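Local coordinates for putative tetR-family transcriptional regulatory protein (Streptomyces coelicolor, PDB 2DG8) that probably binds DNA through an N-terminal helix-turn-helix as a TetR-family regulator and likely controls transcription, perhaps in response to a small ligand, at the interface of chains A and B. Coordinates in Å, arbitrary orientation; residue numbers count along the deposited sequence, not the author numbering. Chains: chain A/B, putative tetR-family transcriptional regulatory protein.

The interface of chains A and B. Residues chain A 22-26, 105, 109; chain B 112, 115-116.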
loop_
_atom_site.group_PDB
_atom_site.type_symbol
_atom_site.label_atom_id
_atom_site.label_comp_id
_atom_site.label_asym_id
_atom_site.label_seq_id
_atom_site.Cartn_x
_atom_site.Cartn_y
_atom_site.Cartn_z
ATOM N N ILE A 22 -15.950 1.290 6.886
ATOM C CA ILE A 22 -14.501 1.097 6.907
ATOM C C ILE A 22 -13.781 2.312 6.316
ATOM O O ILE A 22 -12.814 2.818 6.896
ATOM C CB ILE A 22 -14.092 -0.186 6.128
ATOM C CG1 ILE A 22 -14.623 -1.426 6.856
ATOM C CG2 ILE A 22 -12.567 -0.279 6.000
ATOM C CD1 ILE A 22 -14.370 -2.726 6.113
ATOM N N ALA A 23 -14.263 2.793 5.172
ATOM C CA ALA A 23 -13.650 3.950 4.516
ATOM C C ALA A 23 -13.649 5.189 5.415
ATOM O O ALA A 23 -12.646 5.883 5.527
ATOM C CB ALA A 23 -14.378 4.257 3.218
ATOM N N GLU A 24 -14.777 5.456 6.060
ATOM C CA GLU A 24 -14.914 6.621 6.923
ATOM C C GLU A 24 -14.300 6.527 8.317
ATOM O O GLU A 24 -13.572 7.427 8.734
ATOM C CB GLU A 24 -16.392 6.985 7.068
ATOM C CG GLU A 24 -17.065 7.446 5.780
ATOM C CD GLU A 24 -18.569 7.642 5.944
ATOM O OE1 GLU A 24 -18.987 8.337 6.900
ATOM O OE2 GLU A 24 -19.333 7.105 5.114
ATOM N N GLU A 25 -14.568 5.438 9.029
ATOM C CA GLU A 25 -14.082 5.294 10.404
ATOM C C GLU A 25 -12.958 4.296 10.636
ATOM O O GLU A 25 -12.385 4.257 11.726
ATOM C CB GLU A 25 -15.257 4.931 11.322
ATOM C CG GLU A 25 -16.365 5.989 11.369
ATOM C CD GLU A 25 -17.576 5.542 12.175
ATOM O OE1 GLU A 25 -17.388 5.024 13.294
ATOM O OE2 GLU A 25 -18.716 5.713 11.692
ATOM N N GLY A 26 -12.657 3.478 9.631
ATOM C CA GLY A 26 -11.598 2.500 9.784
ATOM C C GLY A 26 -12.108 1.114 10.127
ATOM O O GLY A 26 -13.228 0.949 10.623
ATOM N N VAL A 105 -8.388 4.722 0.334
ATOM C CA VAL A 105 -8.467 4.305 1.736
ATOM C C VAL A 105 -8.886 2.833 1.879
ATOM O O VAL A 105 -8.302 2.092 2.672
ATOM C CB VAL A 105 -9.463 5.220 2.526
ATOM C CG1 VAL A 105 -9.687 4.687 3.939
ATOM C CG2 VAL A 105 -8.919 6.635 2.587
ATOM N N GLU A 109 -6.835 -0.114 3.523
ATOM C CA GLU A 109 -7.384 -0.859 4.658
ATOM C C GLU A 109 -7.212 -2.338 4.362
ATOM O O GLU A 109 -6.734 -3.097 5.203
ATOM C CB GLU A 109 -8.876 -0.545 4.866
ATOM C CG GLU A 109 -9.154 0.786 5.549
ATOM C CD GLU A 109 -8.838 0.772 7.046
ATOM O OE1 GLU A 109 -8.570 -0.317 7.595
ATOM O OE2 GLU A 109 -8.874 1.848 7.684
ATOM N N THR B 112 -2.013 3.855 5.220
ATOM C CA THR B 112 -3.424 4.123 5.480
ATOM C C THR B 112 -3.617 5.506 6.098
ATOM O O THR B 112 -4.537 6.236 5.728
ATOM C CB THR B 112 -4.020 3.057 6.414
ATOM O OG1 THR B 112 -3.973 1.782 5.763
ATOM C CG2 THR B 112 -5.469 3.394 6.763
ATOM N N ALA B 115 -3.156 8.156 3.499
ATOM C CA ALA B 115 -4.277 8.170 2.559
ATOM C C ALA B 115 -5.445 8.953 3.169
ATOM O O ALA B 115 -6.108 9.747 2.486
ATOM C CB ALA B 115 -4.720 6.735 2.229
ATOM N N ARG B 116 -5.681 8.725 4.460
ATOM C CA ARG B 116 -6.764 9.382 5.203
ATOM C C ARG B 116 -6.512 10.842 5.539
ATOM O O ARG B 116 -7.417 11.660 5.443
ATOM C CB ARG B 116 -7.022 8.673 6.535
ATOM C CG ARG B 116 -7.768 7.370 6.456
ATOM C CD ARG B 116 -8.057 6.835 7.865
ATOM N NE ARG B 116 -8.619 5.492 7.802
ATOM C CZ ARG B 116 -9.829 5.221 7.334
ATOM N NH1 ARG B 116 -10.258 3.969 7.297
ATOM N NH2 ARG B 116 -10.618 6.209 6.930
#
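B:Arg116 carries its CG anti to its own carbonyl carbon (chi1 -76°) and runs extended from CG to NE before turning at chi4 (-69°), which brings its guanidinium to A:Glu109 and to the C-terminal end of helix 10-25 in chain A. A:Glu109 meets it by a chain bent at chi2. In this TetR-family protein, helix 10-25 belongs to the N-terminal DNA-binding region, whereas helices 101-116 of the two chains lie in the ligand-binding and dimerisation part; the two-fold interface is thus likely to be the family's dimer, and the arginine ties one subunit's larger domain to its partner's DNA-binding region. NH1 serves two acceptors: the A:Ile22 carbonyl O at 2.8 Å, approached in the carbonyl plane, and A:Glu109 OE2 at 2.6 Å, a salt bridge on the anti side of the carboxylate, with the two flat groups turned 58° apart. NH2 bonds to A:Ala23 O at 2.5 Å from above that carbonyl's plane. All three acceptors lie close to the guanidinium plane, which should restrain its rotation. Over one face, toward the rim, sits A:Val105 CG1, 3.4 Å from CZ of B:Arg116. A leucine in place of B:Arg116 would probably leave the A:Glu109 carboxylate without its cationic mate and the two helix-end carbonyls without these donors. On the same helix, B:Thr112 CG2 approaches A:Glu109 OE2 at 3.9 Å, an apolar flank to the salt bridge.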